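Local coordinates for enoyl-CoA hydratase (Mycobacterium smegmatis, PDB 3PE8), which probably catalyses the reversible addition of water to the double bond of enoyl-CoA thioesters, as a zinc-containing member of the crotonase family, at residues T105-C114 with P136-K147; I116-F125 with L173-L183. All coordinates share one frame; numbering follows the deposited sequence. Where two conformers were deposited one is given.

The two contacts lie about 17 Å apart, centre to centre, and their segments alternate along the chain. Helix 106-113 of contact 1 runs almost directly into strand 116-120 of contact 2, and the two contacts touch where they adjoin: L112 CD2 lies 3.7 Å from L173 CD1, and L108 CD1 lies 3.9 Å from F125 CD2. The zinc ion belongs to contact 1, where E109 is a ligand; H129 is the other protein ligand. Contact 2 stands back from this site, the F125 side chain being about 13 Å from the metal. Both contacts also reach the third subunit.

Contact 1: T105-C114 with P136-K147; sequences TGGLELALYC and PTWGLSVRLPQK. With ZN (zinc ion), chain C.
E109 reaches from helix 106-113 into the turn before helix 140-147. E109 CB rests against W138 O at 3.7 Å, beside the edge of the indole. E109 CG, anti to the carbonyl carbon (chi1 -74°), packs on L140 CB at 3.5 Å, and the chain, extended beyond it, carries CD past W138 CB to the metal. E109 OE1 accepts from L140 N (3.1 Å) through its anti lone pair and from W138 N (3.0 Å), which comes from above the carboxylate plane; E109 OE2 coordinates the zinc ion ZN at 2.0 Å. Two backbone bonds thus fix the rotation of the carboxylate, a task suited to glutamate's length. G139, at the N-cap, has backbone angles suited to glycine. Farther along, L112, its branched end apt for a knob, sits among L140, L144, R143 and K147. The long lysine chain slides past it, and K147 NZ donates a hydrogen bond to L112 O (2.8 Å). One face of the R143 guanidinium receives Y113 CD1, the planes 36° apart, and R143 NH1 shares a water with E109 O and W138 O. H129 and two waters complete the modelled zinc shell, a metal site built into the helical layer of a crotonase fold.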
loop_
_atom_site.group_PDB
_atom_site.type_symbol
_atom_site.label_atom_id
_atom_site.label_comp_id
_atom_site.label_asym_id
_atom_site.label_seq_id
_atom_site.Cartn_x
_atom_site.Cartn_y
_atom_site.Cartn_z
ATOM N N THR A 105 -22.439 -11.150 14.557
ATOM C CA THR A 105 -22.509 -10.926 13.119
ATOM C C THR A 105 -22.580 -9.435 12.828
ATOM O O THR A 105 -21.607 -8.753 13.116
ATOM C CB THR A 105 -23.557 -11.839 12.485
ATOM O OG1 THR A 105 -23.305 -13.153 12.992
ATOM C CG2 THR A 105 -23.433 -11.890 10.943
ATOM N N GLY A 106 -23.671 -8.868 12.323
ATOM C CA GLY A 106 -23.721 -7.404 12.177
ATOM C C GLY A 106 -23.543 -6.661 13.483
ATOM O O GLY A 106 -23.037 -5.543 13.495
ATOM N N GLY A 107 -23.966 -7.248 14.594
ATOM C CA GLY A 107 -23.702 -6.635 15.869
ATOM C C GLY A 107 -22.235 -6.644 16.291
ATOM O O GLY A 107 -21.777 -5.753 17.010
ATOM N N LEU A 108 -21.507 -7.674 15.886
ATOM C CA LEU A 108 -20.055 -7.701 16.080
ATOM C C LEU A 108 -19.408 -6.631 15.188
ATOM O O LEU A 108 -18.503 -5.926 15.635
ATOM C CB LEU A 108 -19.481 -9.099 15.791
ATOM C CG LEU A 108 -17.970 -9.286 15.786
ATOM C CD1 LEU A 108 -17.338 -8.780 17.092
ATOM C CD2 LEU A 108 -17.645 -10.802 15.533
ATOM N N GLU A 109 -19.922 -6.461 13.962
ATOM C CA GLU A 109 -19.430 -5.375 13.097
ATOM C C GLU A 109 -19.699 -3.999 13.735
ATOM O O GLU A 109 -18.817 -3.143 13.717
ATOM C CB GLU A 109 -20.045 -5.466 11.706
ATOM C CG GLU A 109 -19.418 -6.638 10.907
ATOM C CD GLU A 109 -20.089 -6.972 9.595
ATOM O OE1 GLU A 109 -19.401 -6.923 8.553
ATOM O OE2 GLU A 109 -21.288 -7.308 9.643
ATOM N N LEU A 110 -20.862 -3.816 14.359
ATOM C CA LEU A 110 -21.096 -2.553 15.102
ATOM C C LEU A 110 -20.062 -2.350 16.202
ATOM O O LEU A 110 -19.482 -1.267 16.350
ATOM C CB LEU A 110 -22.505 -2.472 15.690
ATOM C CG LEU A 110 -23.695 -2.064 14.874
ATOM C CD1 LEU A 110 -24.836 -1.754 15.876
ATOM C CD2 LEU A 110 -23.463 -0.857 13.951
ATOM N N ALA A 111 -19.770 -3.407 16.962
ATOM C CA ALA A 111 -18.772 -3.311 18.015
ATOM C C ALA A 111 -17.408 -2.953 17.455
ATOM O O ALA A 111 -16.687 -2.161 18.038
ATOM C CB ALA A 111 -18.716 -4.629 18.844
ATOM N N LEU A 112 -17.044 -3.573 16.326
ATOM C CA LEU A 112 -15.762 -3.361 15.656
ATOM C C LEU A 112 -15.581 -1.921 15.129
ATOM O O LEU A 112 -14.450 -1.503 14.925
ATOM C CB LEU A 112 -15.570 -4.390 14.531
ATOM C CG LEU A 112 -15.325 -5.817 15.013
ATOM C CD1 LEU A 112 -15.489 -6.825 13.824
ATOM C CD2 LEU A 112 -13.958 -6.007 15.657
ATOM N N TYR A 113 -16.667 -1.209 14.859
ATOM C CA TYR A 113 -16.588 0.192 14.465
ATOM C C TYR A 113 -16.224 1.125 15.622
ATOM O O TYR A 113 -15.740 2.230 15.393
ATOM C CB TYR A 113 -17.929 0.702 13.922
ATOM C CG TYR A 113 -18.239 0.393 12.488
ATOM C CD1 TYR A 113 -17.507 0.921 11.470
ATOM C CD2 TYR A 113 -19.307 -0.418 12.173
ATOM C CE1 TYR A 113 -17.808 0.669 10.144
ATOM C CE2 TYR A 113 -19.628 -0.686 10.847
ATOM C CZ TYR A 113 -18.874 -0.156 9.843
ATOM O OH TYR A 113 -19.210 -0.435 8.526
ATOM N N CYS A 114 -16.526 0.721 16.849
ATOM C CA CYS A 114 -16.267 1.614 17.986
ATOM C C CYS A 114 -14.780 1.886 18.177
ATOM O O CYS A 114 -13.952 1.031 17.900
ATOM C CB CYS A 114 -16.851 1.026 19.265
ATOM S SG CYS A 114 -18.665 0.846 19.266
ATOM N N PRO A 136 -19.713 -10.869 4.803
ATOM C CA PRO A 136 -19.746 -9.597 5.529
ATOM C C PRO A 136 -19.546 -8.397 4.596
ATOM O O PRO A 136 -18.774 -8.469 3.635
ATOM C CB PRO A 136 -18.559 -9.726 6.505
ATOM C CG PRO A 136 -17.631 -10.641 5.836
ATOM C CD PRO A 136 -18.492 -11.630 5.093
ATOM N N THR A 137 -20.269 -7.306 4.865
ATOM C CA THR A 137 -20.130 -6.076 4.110
ATOM C C THR A 137 -19.911 -4.848 4.989
ATOM O O THR A 137 -19.778 -3.726 4.473
ATOM C CB THR A 137 -21.376 -5.823 3.200
ATOM O OG1 THR A 137 -22.523 -5.588 4.004
ATOM C CG2 THR A 137 -21.602 -7.026 2.265
ATOM N N TRP A 138 -19.829 -5.036 6.307
ATOM C CA TRP A 138 -19.596 -3.932 7.232
ATOM C C TRP A 138 -18.264 -4.090 7.947
ATOM O O TRP A 138 -18.086 -3.663 9.094
ATOM C CB TRP A 138 -20.705 -3.841 8.278
ATOM C CG TRP A 138 -21.980 -3.190 7.846
ATOM C CD1 TRP A 138 -22.338 -2.778 6.591
ATOM C CD2 TRP A 138 -23.111 -2.900 8.694
ATOM N NE1 TRP A 138 -23.613 -2.233 6.606
ATOM C CE2 TRP A 138 -24.108 -2.316 7.883
ATOM C CE3 TRP A 138 -23.372 -3.093 10.061
ATOM C CZ2 TRP A 138 -25.338 -1.904 8.393
ATOM C CZ3 TRP A 138 -24.591 -2.698 10.559
ATOM C CH2 TRP A 138 -25.563 -2.114 9.730
ATOM N N GLY A 139 -17.316 -4.671 7.245
ATOM C CA GLY A 139 -15.938 -4.710 7.699
ATOM C C GLY A 139 -15.489 -5.841 8.596
ATOM O O GLY A 139 -14.313 -5.843 9.002
ATOM N N LEU A 140 -16.349 -6.814 8.863
ATOM C CA LEU A 140 -15.930 -7.892 9.758
ATOM C C LEU A 140 -14.613 -8.526 9.307
ATOM O O LEU A 140 -13.735 -8.816 10.119
ATOM C CB LEU A 140 -17.009 -8.942 9.894
ATOM C CG LEU A 140 -16.828 -9.949 11.036
ATOM C CD1 LEU A 140 -18.148 -10.352 11.593
ATOM C CD2 LEU A 140 -16.041 -11.149 10.436
ATOM N N SER A 141 -14.464 -8.816 8.014
ATOM C CA SER A 141 -13.311 -9.589 7.556
ATOM C C SER A 141 -11.999 -8.786 7.563
ATOM O O SER A 141 -10.907 -9.357 7.469
ATOM C CB SER A 141 -13.583 -10.229 6.191
ATOM O OG SER A 141 -13.801 -9.291 5.165
ATOM N N VAL A 142 -12.124 -7.477 7.719
ATOM C CA VAL A 142 -10.981 -6.588 7.863
ATOM C C VAL A 142 -10.705 -6.298 9.342
ATOM O O VAL A 142 -9.579 -6.453 9.819
ATOM C CB VAL A 142 -11.200 -5.283 7.111
ATOM C CG1 VAL A 142 -9.992 -4.347 7.265
ATOM C CG2 VAL A 142 -11.477 -5.645 5.616
ATOM N N ARG A 143 -11.751 -5.879 10.057
ATOM C CA ARG A 143 -11.555 -5.423 11.425
ATOM C C ARG A 143 -11.441 -6.537 12.462
ATOM O O ARG A 143 -10.824 -6.315 13.508
ATOM C CB ARG A 143 -12.636 -4.425 11.838
ATOM C CG ARG A 143 -12.686 -3.181 10.973
ATOM C CD ARG A 143 -13.521 -2.035 11.580
ATOM N NE ARG A 143 -13.462 -0.920 10.651
ATOM C CZ ARG A 143 -14.310 -0.705 9.644
ATOM N NH1 ARG A 143 -15.414 -1.431 9.501
ATOM N NH2 ARG A 143 -14.049 0.277 8.775
ATOM N N LEU A 144 -12.030 -7.692 12.223
ATOM C CA LEU A 144 -11.910 -8.791 13.214
ATOM C C LEU A 144 -10.472 -9.258 13.317
ATOM O O LEU A 144 -9.905 -9.245 14.411
ATOM C CB LEU A 144 -12.933 -9.888 12.996
ATOM C CG LEU A 144 -12.989 -10.918 14.121
ATOM C CD1 LEU A 144 -13.365 -10.315 15.492
ATOM C CD2 LEU A 144 -13.921 -12.043 13.705
ATOM N N PRO A 145 -9.784 -9.571 12.198
ATOM C CA PRO A 145 -8.330 -9.898 12.394
ATOM C C PRO A 145 -7.515 -8.745 12.970
ATOM O O PRO A 145 -6.598 -8.958 13.753
ATOM C CB PRO A 145 -7.836 -10.263 10.997
ATOM C CG PRO A 145 -9.037 -10.346 10.168
ATOM C CD PRO A 145 -10.205 -9.733 10.800
ATOM N N GLN A 146 -7.852 -7.514 12.584
ATOM C CA GLN A 146 -7.185 -6.322 13.104
ATOM C C GLN A 146 -7.258 -6.219 14.634
ATOM O O GLN A 146 -6.275 -5.792 15.283
ATOM C CB GLN A 146 -7.783 -5.073 12.459
ATOM C CG GLN A 146 -7.210 -3.794 12.882
ATOM C CD GLN A 146 -7.941 -2.596 12.336
ATOM O OE1 GLN A 146 -9.171 -2.564 12.315
ATOM N NE2 GLN A 146 -7.180 -1.593 11.866
ATOM N N LYS A 147 -8.410 -6.576 15.197
ATOM C CA LYS A 147 -8.690 -6.315 16.630
ATOM C C LYS A 147 -8.642 -7.536 17.542
ATOM O O LYS A 147 -8.508 -7.367 18.764
ATOM C CB LYS A 147 -9.993 -5.513 16.740
ATOM C CG LYS A 147 -9.886 -4.183 16.008
ATOM C CD LYS A 147 -11.058 -3.218 16.268
ATOM C CE LYS A 147 -10.890 -1.927 15.551
ATOM N NZ LYS A 147 -11.909 -0.892 15.978
HETATM ZN ZN ZN C . -22.478 -8.345 8.355
HETATM O O HOH W 1 -16.812 -3.159 11.468
HETATM O O HOH W 2 -13.905 -1.775 18.323
HETATM O O HOH W 3 -17.044 -0.663 7.069
HETATM O O HOH W 4 -10.877 -0.190 18.462
HETATM O O HOH W 5 -22.684 -7.562 6.652
HETATM O O HOH W 6 -24.490 -8.821 9.236
#

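Contact 2: I116-F125 with L173-L183; sequences ILIASENAKF and LVTEVVAHDDL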
loop_
_atom_site.group_PDB
_atom_site.type_symbol
_atom_site.label_atom_id
_atom_site.label_comp_id
_atom_site.label_asym_id
_atom_site.label_seq_id
_atom_site.Cartn_x
_atom_site.Cartn_y
_atom_site.Cartn_z
ATOM N N ILE A 116 -13.314 2.347 21.174
ATOM C CA ILE A 116 -12.884 1.745 22.450
ATOM C C ILE A 116 -14.037 0.846 22.914
ATOM O O ILE A 116 -15.177 1.281 22.911
ATOM C CB ILE A 116 -12.702 2.835 23.546
ATOM C CG1 ILE A 116 -11.626 3.852 23.153
ATOM C CG2 ILE A 116 -12.455 2.148 24.913
ATOM C CD1 ILE A 116 -11.662 5.179 24.049
ATOM N N LEU A 117 -13.746 -0.387 23.285
ATOM C CA LEU A 117 -14.766 -1.285 23.830
ATOM C C LEU A 117 -14.481 -1.609 25.290
ATOM O O LEU A 117 -13.311 -1.839 25.683
ATOM C CB LEU A 117 -14.830 -2.597 23.049
ATOM C CG LEU A 117 -15.262 -2.539 21.581
ATOM C CD1 LEU A 117 -15.383 -3.938 20.955
ATOM C CD2 LEU A 117 -16.619 -1.807 21.460
ATOM N N ILE A 118 -15.553 -1.646 26.077
ATOM C CA ILE A 118 -15.564 -2.168 27.425
ATOM C C ILE A 118 -16.660 -3.225 27.464
ATOM O O ILE A 118 -17.697 -3.045 26.875
ATOM C CB ILE A 118 -15.881 -1.062 28.437
ATOM C CG1 ILE A 118 -14.810 0.042 28.371
ATOM C CG2 ILE A 118 -15.991 -1.657 29.868
ATOM C CD1 ILE A 118 -15.264 1.369 29.083
ATOM N N ALA A 119 -16.416 -4.350 28.137
ATOM C CA ALA A 119 -17.358 -5.460 28.146
ATOM C C ALA A 119 -17.837 -5.799 29.532
ATOM O O ALA A 119 -17.071 -5.794 30.462
ATOM C CB ALA A 119 -16.724 -6.725 27.556
ATOM N N SER A 120 -19.114 -6.125 29.634
ATOM C CA SER A 120 -19.632 -6.883 30.760
ATOM C C SER A 120 -19.025 -8.296 30.770
ATOM O O SER A 120 -18.679 -8.863 29.708
ATOM C CB SER A 120 -21.160 -6.969 30.609
ATOM O OG SER A 120 -21.706 -7.828 31.557
ATOM N N GLU A 121 -18.967 -8.883 31.973
ATOM C CA GLU A 121 -18.613 -10.275 32.152
ATOM C C GLU A 121 -19.540 -11.168 31.291
ATOM O O GLU A 121 -19.153 -12.260 30.895
ATOM C CB GLU A 121 -18.733 -10.654 33.641
ATOM C CG GLU A 121 -20.180 -10.517 34.176
ATOM C CD GLU A 121 -20.290 -10.421 35.699
ATOM O OE1 GLU A 121 -19.365 -10.903 36.415
ATOM O OE2 GLU A 121 -21.296 -9.847 36.195
ATOM N N ASN A 122 -20.742 -10.663 31.021
ATOM C CA ASN A 122 -21.758 -11.325 30.166
ATOM C C ASN A 122 -21.622 -11.127 28.679
ATOM O O ASN A 122 -22.368 -11.721 27.878
ATOM C CB ASN A 122 -23.141 -10.828 30.603
ATOM C CG ASN A 122 -23.469 -11.274 32.001
ATOM O OD1 ASN A 122 -22.882 -12.249 32.502
ATOM N ND2 ASN A 122 -24.401 -10.578 32.653
ATOM N N ALA A 123 -20.703 -10.272 28.270
ATOM C CA ALA A 123 -20.527 -10.050 26.831
ATOM C C ALA A 123 -19.980 -11.301 26.189
ATOM O O ALA A 123 -19.206 -12.055 26.787
ATOM C CB ALA A 123 -19.596 -8.918 26.604
ATOM N N LYS A 124 -20.382 -11.523 24.963
ATOM C CA LYS A 124 -19.767 -12.579 24.131
ATOM C C LYS A 124 -19.870 -12.152 22.700
ATOM O O LYS A 124 -20.708 -11.318 22.359
ATOM C CB LYS A 124 -20.396 -13.949 24.336
ATOM C CG LYS A 124 -21.857 -13.995 24.301
ATOM C CD LYS A 124 -22.375 -15.333 24.855
ATOM C CE LYS A 124 -23.877 -15.407 24.708
ATOM N NZ LYS A 124 -24.420 -16.631 25.339
ATOM N N PHE A 125 -19.009 -12.699 21.851
ATOM C CA PHE A 125 -18.855 -12.182 20.491
ATOM C C PHE A 125 -18.855 -13.370 19.535
ATOM O O PHE A 125 -18.228 -14.386 19.807
ATOM C CB PHE A 125 -17.517 -11.442 20.369
ATOM C CG PHE A 125 -17.367 -10.301 21.320
ATOM C CD1 PHE A 125 -16.886 -10.488 22.621
ATOM C CD2 PHE A 125 -17.742 -9.031 20.916
ATOM C CE1 PHE A 125 -16.755 -9.378 23.466
ATOM C CE2 PHE A 125 -17.626 -7.960 21.774
ATOM C CZ PHE A 125 -17.165 -8.143 23.028
ATOM N N LEU A 173 -9.566 -7.437 21.914
ATOM C CA LEU A 173 -10.782 -6.938 21.317
ATOM C C LEU A 173 -11.469 -5.896 22.201
ATOM O O LEU A 173 -12.126 -5.010 21.681
ATOM C CB LEU A 173 -11.745 -8.096 20.986
ATOM C CG LEU A 173 -13.084 -7.763 20.383
ATOM C CD1 LEU A 173 -13.015 -7.014 19.041
ATOM C CD2 LEU A 173 -13.948 -9.056 20.213
ATOM N N VAL A 174 -11.350 -6.057 23.517
ATOM C CA VAL A 174 -11.893 -5.106 24.483
ATOM C C VAL A 174 -10.770 -4.649 25.396
ATOM O O VAL A 174 -9.737 -5.343 25.584
ATOM C CB VAL A 174 -13.077 -5.661 25.309
ATOM C CG1 VAL A 174 -14.179 -6.171 24.374
ATOM C CG2 VAL A 174 -12.616 -6.764 26.294
ATOM N N THR A 175 -10.964 -3.467 25.964
ATOM C CA THR A 175 -9.952 -2.877 26.847
ATOM C C THR A 175 -10.099 -3.231 28.334
ATOM O O THR A 175 -9.150 -3.088 29.145
ATOM C CB THR A 175 -9.921 -1.352 26.748
ATOM O OG1 THR A 175 -11.148 -0.763 27.207
ATOM C CG2 THR A 175 -9.577 -0.865 25.307
ATOM N N GLU A 176 -11.292 -3.692 28.707
ATOM C CA GLU A 176 -11.680 -3.846 30.099
ATOM C C GLU A 176 -12.916 -4.736 30.167
ATOM O O GLU A 176 -13.785 -4.648 29.299
ATOM C CB GLU A 176 -11.967 -2.455 30.687
ATOM C CG GLU A 176 -12.219 -2.409 32.151
ATOM C CD GLU A 176 -12.418 -0.991 32.702
ATOM O OE1 GLU A 176 -12.525 0.006 31.931
ATOM O OE2 GLU A 176 -12.530 -0.884 33.956
ATOM N N VAL A 177 -12.957 -5.588 31.192
ATOM C CA VAL A 177 -14.111 -6.426 31.505
ATOM C C VAL A 177 -14.495 -6.119 32.945
ATOM O O VAL A 177 -13.638 -6.149 33.847
ATOM C CB VAL A 177 -13.835 -7.928 31.366
ATOM C CG1 VAL A 177 -15.051 -8.720 31.832
ATOM C CG2 VAL A 177 -13.512 -8.233 29.905
ATOM N N VAL A 178 -15.789 -5.835 33.141
ATOM C CA VAL A 178 -16.334 -5.473 34.459
ATOM C C VAL A 178 -17.598 -6.265 34.759
ATOM O O VAL A 178 -18.222 -6.832 33.858
ATOM C CB VAL A 178 -16.661 -3.969 34.562
ATOM C CG1 VAL A 178 -15.385 -3.120 34.362
ATOM C CG2 VAL A 178 -17.729 -3.567 33.549
ATOM N N ALA A 179 -17.973 -6.309 36.040
ATOM C CA ALA A 179 -19.217 -6.923 36.433
ATOM C C ALA A 179 -20.360 -6.287 35.651
ATOM O O ALA A 179 -20.365 -5.088 35.364
ATOM C CB ALA A 179 -19.458 -6.740 37.983
ATOM N N HIS A 180 -21.381 -7.070 35.361
ATOM C CA HIS A 180 -22.454 -6.561 34.531
ATOM C C HIS A 180 -23.059 -5.266 35.072
ATOM O O HIS A 180 -23.317 -4.309 34.309
ATOM C CB HIS A 180 -23.565 -7.617 34.406
ATOM C CG HIS A 180 -24.628 -7.232 33.433
ATOM N ND1 HIS A 180 -24.425 -7.285 32.069
ATOM C CD2 HIS A 180 -25.873 -6.729 33.616
ATOM C CE1 HIS A 180 -25.513 -6.851 31.456
ATOM N NE2 HIS A 180 -26.412 -6.517 32.369
ATOM N N ASP A 181 -23.290 -5.200 36.379
ATOM C CA ASP A 181 -23.989 -4.022 36.892
ATOM C C ASP A 181 -23.081 -2.782 36.984
ATOM O O ASP A 181 -23.556 -1.690 37.290
ATOM C CB ASP A 181 -24.708 -4.337 38.205
ATOM C CG ASP A 181 -25.856 -5.346 38.033
ATOM O OD1 ASP A 181 -26.409 -5.538 36.918
ATOM O OD2 ASP A 181 -26.211 -5.947 39.057
ATOM N N ASP A 182 -21.791 -2.938 36.651
ATOM C CA ASP A 182 -20.834 -1.852 36.590
ATOM C C ASP A 182 -20.498 -1.397 35.166
ATOM O O ASP A 182 -19.658 -0.544 34.977
ATOM C CB ASP A 182 -19.547 -2.315 37.257
ATOM C CG ASP A 182 -19.718 -2.567 38.738
ATOM O OD1 ASP A 182 -20.618 -1.928 39.372
ATOM O OD2 ASP A 182 -18.929 -3.409 39.280
ATOM N N LEU A 183 -21.138 -1.992 34.159
ATOM C CA LEU A 183 -20.755 -1.739 32.770
ATOM C C LEU A 183 -20.875 -0.258 32.401
ATOM O O LEU A 183 -19.905 0.350 31.938
ATOM C CB LEU A 183 -21.638 -2.555 31.809
ATOM C CG LEU A 183 -21.379 -2.234 30.334
ATOM C CD1 LEU A 183 -19.952 -2.524 29.992
ATOM C CD2 LEU A 183 -22.364 -3.035 29.423
#
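L117 O receives two bonds from T175, one from the backbone N and one from OG1, each 2.9 Å long and reaching the oxygen from opposite faces of its carbonyl plane. Threonine suits this place because its hydroxyl, set between the backbone N and the carbonyl carbon (chi1 64°), turns back to the same acceptor as its own N. Beyond it the strands pair in parallel through the bridges A119-V177 and S120-V178: A119 N donates to E176 O at 2.9 Å and V178 N to A119 O. E121 N, just past the strand, adds a bond to V178 O. A119 and V177 turn their side chains to one face of the sheet, S120 and V178 to the other; alanine's small CB fits beside V174 and V177.

At the far end S120 OG and H180 ND1 share a hydrogen bond of 2.8 Å in the imidazole plane. Serine's short hydroxyl also accepts from N122 N, forming an ST turn that overlaps the type I turn S120-A123. In one of its two modelled conformers E121 OE2 accepts from H180 N. D63 holds H180 NE2, so histidine uses both ring nitrogens.

At the other end L173 CD2 sits over the face of the F125 ring, a CH-pi contact, and V174 CG1 touches F125 CZ (3.8 Å) and L117 CB (3.9 Å). On the S120 side, L183 CD1 packs 4.1 Å from I118 CG2.

R155 of the third subunit hydrogen-bonds T175 OG1 and forms a salt bridge with E176 OE1; R189 of the same chain as E176 forms one with its OE2. Strand 177-178 is the outermost of its sheet within the chain, and strand 116-120 lies between it and strand 95-99; helix 165-171 packs against V174 and V177, and helix 106-113 against L117, F125 and L173.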